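PDB 2W9X: acetylxylan esterase / glucomannan deacetylase from Cellvibrio japonicus, which deacetylates plant cell wall polysaccharides, acting on acetylated xylan and, with a large preference, on acetylated glucomannan. Local coordinates for residues G34-V38 against Y219-L223; V274-K278 against Q311-L317; Y56-A60 against F124-Y128. All coordinates share one frame; numbering follows the deposited sequence.

How the contacts relate
The three contacts mark a line from the N-terminal β-sandwich to the far helices of the SGNH hydrolase domain, with contact 1 at the junction. Contact 3 joins the two sheets of the sandwich, and its centre is about 17 Å from that of contact 1; Val36 CG2 and Phe57 CZ meet at 4.1 Å. On the other side the centres of contacts 1 and 2 are about 25 Å apart, yet the contacts touch, Tyr219 CD2 lying 3.7 Å from Phe276 CE1. Contacts 2 and 3 do not touch: their nearest atoms are about 19 Å apart. All three lie away from the annotated catalytic residues, including the inferred nucleophile Ser151, and are structural contacts.

Contact 1 (G34-V38 against Y219-L223); sequences GRVLV and YPYTL
Arg35 and Thr222 bring the backbones closest, with their CA atoms 5.8 Å apart. Segment 219-223 has no regular secondary structure, and segment 34-38 leads into strand 37-39; around Arg35 the two meet as irregular chains. A water bonds to Thr222 O; its 2.4 Å separation from Arg35 O is too short to be sound, which leaves a water bridge doubtful.

The Arg35 side chain runs extended from CG to NE and reaches Tyr219 with its guanidinium. NH1 donates to Tyr219 O at 2.6 Å (N-H...O 150°), tilted 25° from the carbonyl plane, while NH2 adds a weak bond to the same oxygen. NH2 also lies 3.3 Å above the Tyr219 ring, displaced toward the rim at CZ. The guanidinium and ring planes are 58° apart, and CZ of Arg35 is 4.5 Å from the Tyr219 ring centroid: a cation-pi contact, not a flat stack. Further along, Thr222 CG2, anti to its own backbone N, packs 3.7 Å from Leu37 N, and Leu37 CD1 meets Leu223 CD1.

Trp52 makes a second cation-pi contact with Arg35, and Tyr219 OH is hydrogen-bonded to the carboxylate of Glu146. One buried arginine thus binds the N-terminal domain to the hydrolase loop through both a carbonyl and a ring face, and the nearby Glu146 carboxylate may make that ring more electron-rich toward the cation.

Contact 2 (V274-K278 against Q311-L317); sequences VKFVK and QLKGGGL
Leu312 points its two methyl groups at the helix 262-283, crossing Val277 at about a right angle and sliding past Val274 and Lys278 in opposite directions. CD2 is the branch most engaged: it lies 3.8 Å from Val277 CG1, 3.9 Å from Val274 CG1 and 4.0 Å from Lys278 CG, so a single methyl touches three side chains. CD1 meets the CB and CG1 of Val277 as well, and it alone of the two methyls comes near Val277 CG2.

Val277 CG1 is directed outward by its position anti to the backbone N (chi1 169°), and there it also meets Leu317 CD1 at 4.1 Å. Leu317 therefore extends the surface begun by Leu312, packing over Val277 and the CA of Lys278. What places these two leucines together is the end of helix 300-314, a Schellman motif: Leu317 N bonds to Leu312 O at 3.0 Å and Gly316 N to Lys313 O, with Gly316 at a positive phi of 103°. Gln311 is modelled in two conformers, so its NE2 contact with Val274 CG2 carries little weight.

Helix 262-283 follows strand 239-243 and helix 300-314 follows strand 288-294, neighbours in the parallel sheet; Val277 also rests on Ile242. Lys326 of the second subunit bonds to Gly314 O, so the capped helix end also faces the dimer partner.

Across the contact the chemistry is apolar: Val274 O, 3.7 Å from Leu312 CD2, already accepts the helical bond from Lys278 N, and the two segments are held together by shape and burial, without any hydrogen bond between them.

Contact 3 (Y56-A60 against F124-Y128); sequences YFETA and FLGFY
Glu58, whose carbonyl carbon lies 4.1 Å from Phe127 CE2, has a carboxylate gripped by two arginines: OE1 forms a salt bridge with Arg110 and OE2 with Arg141. Its CB is directed away from segment 124-128, and the carboxylate itself lies with these two arginines, while Phe57 and Thr59, one residue before and one after, point across.

The contact itself is a row of groups in the order Phe57, Phe124, Phe127, Thr59. Phe124, with CG anti to the backbone N, reaches between two rings. Its CD2 sits 3.5 Å above the centre of the Phe57 face; the ring planes are 42° apart, an oblique pairing with centroids separated by 4.7 Å. CB of Phe124 adds a CH-pi contact to the same Phe57 face, while CZ lies over the centre of one face of Phe127. The opposite face of Phe127 receives Thr59 CG2, 3.7 Å from the ring centroid and 17° off its normal, another CH-pi contact. Both faces of Phe127 are therefore packed. Thr59 OG1 is hydrogen-bonded elsewhere, to Pro29 O. Phe127 brings its edge to the Phe57 carbonyl, with CZ 3.6 Å from Phe57 O, and CE2 comes 3.7 Å from Phe57 CB.

The two strands run nearly parallel at 17° with axes 8.4 Å apart, too far for backbone pairing: they face each other from different antiparallel sheets, as in a β-sandwich. Strand 56-62 pairs with strand 108-113, whose Leu111 touches Phe57 and Phe124 and whose Val109 touches Phe127. Strand 122-128 lies between strands 47-50 and 67-72, which contribute Tyr48 beside Phe57 and Phe124, and Leu68 beside Phe124 and Phe127.

Contact 1 (G34-V38 against Y219-L223)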
# COMPACT_ATOMS: atom_id res chain seq x y z
N GLY B 34 13.18 -18.75 13.41
CA GLY B 34 12.38 -19.66 12.62
C GLY B 34 11.67 -20.68 13.48
O GLY B 34 11.96 -20.81 14.69
N ARG B 35 10.73 -21.39 12.85
CA ARG B 35 9.88 -22.36 13.52
C ARG B 35 10.68 -23.61 13.85
O ARG B 35 11.26 -24.24 12.97
CB ARG B 35 8.68 -22.72 12.65
CG ARG B 35 7.65 -21.62 12.56
CD ARG B 35 6.53 -22.02 11.64
NE ARG B 35 5.45 -21.04 11.67
CZ ARG B 35 4.33 -21.15 10.97
NH1 ARG B 35 4.13 -22.20 10.18
NH2 ARG B 35 3.40 -20.21 11.08
N VAL B 36 10.71 -23.94 15.14
CA VAL B 36 11.50 -25.05 15.64
C VAL B 36 10.68 -25.76 16.71
O VAL B 36 10.09 -25.12 17.58
CB VAL B 36 12.85 -24.54 16.23
CG1 VAL B 36 13.49 -25.58 17.11
CG2 VAL B 36 13.82 -24.16 15.12
N LEU B 37 10.62 -27.09 16.61
CA LEU B 37 10.05 -27.93 17.64
C LEU B 37 11.16 -28.18 18.67
O LEU B 37 12.14 -28.89 18.38
CB LEU B 37 9.57 -29.25 17.04
CG LEU B 37 8.36 -30.02 17.61
CD1 LEU B 37 8.59 -31.52 17.50
CD2 LEU B 37 7.98 -29.63 19.05
N VAL B 38 11.02 -27.59 19.86
CA VAL B 38 11.98 -27.79 20.95
C VAL B 38 11.51 -28.91 21.87
O VAL B 38 10.41 -28.85 22.42
CB VAL B 38 12.29 -26.48 21.75
CG1 VAL B 38 12.76 -25.36 20.82
CG2 VAL B 38 11.08 -26.01 22.56
N TYR B 219 0.46 -23.97 6.55
CA TYR B 219 0.88 -22.83 7.35
C TYR B 219 0.73 -22.97 8.87
O TYR B 219 1.57 -22.47 9.60
CB TYR B 219 0.22 -21.53 6.85
CG TYR B 219 0.72 -20.34 7.63
CD1 TYR B 219 1.92 -19.68 7.27
CD2 TYR B 219 0.03 -19.88 8.75
CE1 TYR B 219 2.40 -18.61 8.01
CE2 TYR B 219 0.50 -18.81 9.50
CZ TYR B 219 1.69 -18.18 9.12
OH TYR B 219 2.12 -17.12 9.88
N PRO B 220 -0.35 -23.63 9.36
CA PRO B 220 -0.52 -23.68 10.82
C PRO B 220 0.50 -24.52 11.59
O PRO B 220 0.54 -24.45 12.81
CB PRO B 220 -1.92 -24.30 10.99
CG PRO B 220 -2.59 -24.10 9.66
CD PRO B 220 -1.47 -24.30 8.69
N TYR B 221 1.32 -25.30 10.89
CA TYR B 221 2.12 -26.32 11.55
C TYR B 221 3.60 -25.98 11.68
O TYR B 221 4.20 -25.38 10.79
CB TYR B 221 1.90 -27.69 10.90
CG TYR B 221 0.45 -28.09 10.92
CD1 TYR B 221 -0.14 -28.60 12.09
CD2 TYR B 221 -0.36 -27.93 9.79
CE1 TYR B 221 -1.49 -28.95 12.12
CE2 TYR B 221 -1.71 -28.28 9.82
CZ TYR B 221 -2.27 -28.79 10.98
OH TYR B 221 -3.60 -29.14 11.00
N THR B 222 4.16 -26.38 12.82
CA THR B 222 5.58 -26.20 13.17
C THR B 222 6.49 -26.89 12.17
O THR B 222 7.59 -26.39 11.85
CB THR B 222 5.85 -26.77 14.59
OG1 THR B 222 5.00 -26.09 15.53
CG2 THR B 222 7.31 -26.58 15.02
N LEU B 223 6.04 -28.04 11.68
CA LEU B 223 6.82 -28.84 10.75
C LEU B 223 6.03 -29.23 9.52
O LEU B 223 4.88 -28.81 9.34
CB LEU B 223 7.36 -30.11 11.44
CG LEU B 223 8.22 -29.93 12.69
CD1 LEU B 223 8.51 -31.28 13.31
CD2 LEU B 223 9.50 -29.17 12.35
O HOH W 1 10.40 -25.88 11.37

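Contact 2 (V274-K278 against Q311-L317)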
# COMPACT_ATOMS: atom_id res chain seq x y z
N VAL B 274 -8.14 -13.26 1.47
CA VAL B 274 -8.74 -12.30 2.41
C VAL B 274 -8.91 -12.96 3.77
O VAL B 274 -8.55 -12.39 4.81
CB VAL B 274 -10.09 -11.70 1.89
CG1 VAL B 274 -10.81 -10.88 2.98
CG2 VAL B 274 -9.84 -10.82 0.65
N LYS B 275 -9.44 -14.19 3.76
CA LYS B 275 -9.69 -14.95 5.00
C LYS B 275 -8.39 -15.13 5.78
O LYS B 275 -8.35 -14.93 7.01
CB LYS B 275 -10.28 -16.32 4.66
CG LYS B 275 -10.92 -17.07 5.82
CD LYS B 275 -10.91 -18.57 5.53
CE LYS B 275 -11.83 -19.34 6.43
NZ LYS B 275 -11.72 -20.79 6.10
N PHE B 276 -7.32 -15.48 5.07
CA PHE B 276 -6.00 -15.73 5.67
C PHE B 276 -5.41 -14.52 6.39
O PHE B 276 -4.98 -14.61 7.54
CB PHE B 276 -5.02 -16.22 4.60
CG PHE B 276 -3.66 -16.61 5.13
CD1 PHE B 276 -3.54 -17.50 6.22
CD2 PHE B 276 -2.50 -16.11 4.55
CE1 PHE B 276 -2.28 -17.86 6.71
CE2 PHE B 276 -1.23 -16.47 5.03
CZ PHE B 276 -1.13 -17.35 6.11
N VAL B 277 -5.39 -13.39 5.70
CA VAL B 277 -4.85 -12.16 6.26
C VAL B 277 -5.66 -11.73 7.49
O VAL B 277 -5.07 -11.34 8.51
CB VAL B 277 -4.80 -11.03 5.19
CG1 VAL B 277 -4.48 -9.67 5.84
CG2 VAL B 277 -3.78 -11.38 4.06
N LYS B 278 -6.99 -11.82 7.40
CA LYS B 278 -7.85 -11.57 8.58
C LYS B 278 -7.51 -12.46 9.77
O LYS B 278 -7.46 -11.98 10.89
CB LYS B 278 -9.34 -11.72 8.24
CG LYS B 278 -9.89 -10.67 7.28
CD LYS B 278 -11.36 -10.97 7.09
CE LYS B 278 -11.97 -10.10 6.02
NZ LYS B 278 -13.42 -10.44 5.86
N GLN B 311 -10.69 -5.62 -0.90
CA GLN B 311 -11.67 -6.30 -0.07
C GLN B 311 -11.29 -6.33 1.40
O GLN B 311 -12.16 -6.33 2.27
CB GLN B 311 -11.92 -7.72 -0.58
CG GLN B 311 -13.01 -7.78 -1.63
CD GLN B 311 -13.33 -9.18 -2.08
OE1 GLN B 311 -13.89 -9.38 -3.15
NE2 GLN B 311 -12.99 -10.15 -1.26
N LEU B 312 -9.99 -6.36 1.66
CA LEU B 312 -9.46 -6.24 3.00
C LEU B 312 -9.74 -4.85 3.57
O LEU B 312 -10.31 -4.73 4.65
CB LEU B 312 -7.95 -6.56 3.06
CG LEU B 312 -7.61 -8.07 3.03
CD1 LEU B 312 -6.14 -8.28 2.57
CD2 LEU B 312 -7.89 -8.75 4.38
N LYS B 313 -9.36 -3.81 2.82
CA LYS B 313 -9.59 -2.42 3.24
C LYS B 313 -11.08 -2.12 3.41
O LYS B 313 -11.48 -1.49 4.38
CB LYS B 313 -8.96 -1.45 2.25
CG LYS B 313 -7.46 -1.48 2.26
CD LYS B 313 -6.91 -0.49 1.24
CE LYS B 313 -5.39 -0.43 1.28
NZ LYS B 313 -4.93 0.31 2.49
N GLY B 314 -11.89 -2.60 2.46
CA GLY B 314 -13.34 -2.48 2.49
C GLY B 314 -13.98 -3.12 3.71
O GLY B 314 -15.01 -2.65 4.19
N GLY B 315 -13.36 -4.17 4.22
CA GLY B 315 -13.81 -4.82 5.45
C GLY B 315 -13.24 -4.19 6.72
O GLY B 315 -13.57 -4.61 7.83
N GLY B 316 -12.38 -3.19 6.57
CA GLY B 316 -11.87 -2.49 7.74
C GLY B 316 -10.45 -2.83 8.17
O GLY B 316 -10.00 -2.38 9.21
N LEU B 317 -9.75 -3.64 7.37
CA LEU B 317 -8.36 -3.99 7.63
C LEU B 317 -7.48 -3.17 6.69
O LEU B 317 -7.19 -3.58 5.56
CB LEU B 317 -8.11 -5.49 7.42
CG LEU B 317 -6.83 -6.10 8.04
CD1 LEU B 317 -7.04 -7.59 8.28
CD2 LEU B 317 -5.58 -5.88 7.18

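Contact 3 (Y56-A60 against F124-Y128)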
# COMPACT_ATOMS: atom_id res chain seq x y z
N TYR B 56 17.62 -20.56 11.91
CA TYR B 56 18.96 -20.24 12.43
C TYR B 56 19.08 -20.33 13.95
O TYR B 56 18.08 -20.20 14.67
CB TYR B 56 19.46 -18.87 11.92
CG TYR B 56 18.58 -17.68 12.28
CD1 TYR B 56 18.81 -16.95 13.45
CD2 TYR B 56 17.54 -17.28 11.43
CE1 TYR B 56 18.02 -15.86 13.78
CE2 TYR B 56 16.74 -16.19 11.75
CZ TYR B 56 16.98 -15.47 12.92
OH TYR B 56 16.21 -14.39 13.24
N PHE B 57 20.31 -20.55 14.41
CA PHE B 57 20.65 -20.63 15.83
C PHE B 57 21.86 -19.74 16.11
O PHE B 57 22.85 -19.77 15.36
CB PHE B 57 20.97 -22.07 16.23
CG PHE B 57 19.88 -23.05 15.89
CD1 PHE B 57 18.88 -23.37 16.82
CD2 PHE B 57 19.85 -23.68 14.65
CE1 PHE B 57 17.88 -24.27 16.51
CE2 PHE B 57 18.84 -24.59 14.33
CZ PHE B 57 17.86 -24.89 15.26
N GLU B 58 21.78 -18.94 17.18
CA GLU B 58 22.85 -18.02 17.54
C GLU B 58 23.31 -18.24 18.97
O GLU B 58 22.52 -18.62 19.84
CB GLU B 58 22.42 -16.57 17.37
CG GLU B 58 22.32 -16.13 15.91
CD GLU B 58 21.66 -14.78 15.76
OE1 GLU B 58 22.33 -13.86 15.27
OE2 GLU B 58 20.47 -14.64 16.12
N THR B 59 24.61 -18.02 19.19
CA THR B 59 25.19 -18.02 20.54
C THR B 59 26.37 -17.06 20.67
O THR B 59 26.91 -16.57 19.67
CB THR B 59 25.55 -19.45 21.03
OG1 THR B 59 25.71 -19.42 22.44
CG2 THR B 59 26.84 -19.96 20.39
N ALA B 60 26.77 -16.80 21.92
CA ALA B 60 27.84 -15.86 22.24
C ALA B 60 28.54 -16.29 23.52
O ALA B 60 27.89 -16.69 24.49
CB ALA B 60 27.29 -14.44 22.39
N PHE B 124 19.03 -30.07 15.26
CA PHE B 124 20.23 -29.48 15.85
C PHE B 124 20.18 -29.74 17.35
O PHE B 124 19.15 -29.53 17.99
CB PHE B 124 20.28 -27.98 15.55
CG PHE B 124 21.47 -27.27 16.14
CD1 PHE B 124 22.77 -27.65 15.82
CD2 PHE B 124 21.29 -26.16 16.98
CE1 PHE B 124 23.87 -26.98 16.35
CE2 PHE B 124 22.38 -25.47 17.50
CZ PHE B 124 23.67 -25.88 17.18
N LEU B 125 21.31 -30.19 17.90
CA LEU B 125 21.40 -30.57 19.30
C LEU B 125 22.20 -29.59 20.19
O LEU B 125 22.50 -29.91 21.34
CB LEU B 125 21.97 -31.99 19.44
CG LEU B 125 21.17 -33.17 18.86
CD1 LEU B 125 21.81 -34.50 19.24
CD2 LEU B 125 19.77 -33.12 19.38
N GLY B 126 22.55 -28.42 19.66
CA GLY B 126 23.13 -27.36 20.48
C GLY B 126 24.60 -27.00 20.30
O GLY B 126 25.34 -27.68 19.57
N PHE B 127 24.99 -25.92 20.99
CA PHE B 127 26.36 -25.40 21.03
C PHE B 127 27.04 -25.81 22.34
O PHE B 127 26.66 -25.33 23.41
CB PHE B 127 26.35 -23.87 20.96
CG PHE B 127 25.77 -23.30 19.68
CD1 PHE B 127 26.53 -23.27 18.51
CD2 PHE B 127 24.49 -22.77 19.67
CE1 PHE B 127 26.00 -22.73 17.34
CE2 PHE B 127 23.95 -22.23 18.50
CZ PHE B 127 24.71 -22.21 17.33
N TYR B 128 28.08 -26.66 22.24
CA TYR B 128 28.76 -27.22 23.41
C TYR B 128 30.18 -26.66 23.60
O TYR B 128 30.89 -26.38 22.61
CB TYR B 128 28.77 -28.76 23.34
CG TYR B 128 27.43 -29.36 23.72
CD1 TYR B 128 27.30 -30.10 24.89
CD2 TYR B 128 26.30 -29.17 22.93
CE1 TYR B 128 26.07 -30.65 25.26
CE2 TYR B 128 25.06 -29.70 23.29
CZ TYR B 128 24.96 -30.45 24.46
OH TYR B 128 23.74 -30.99 24.82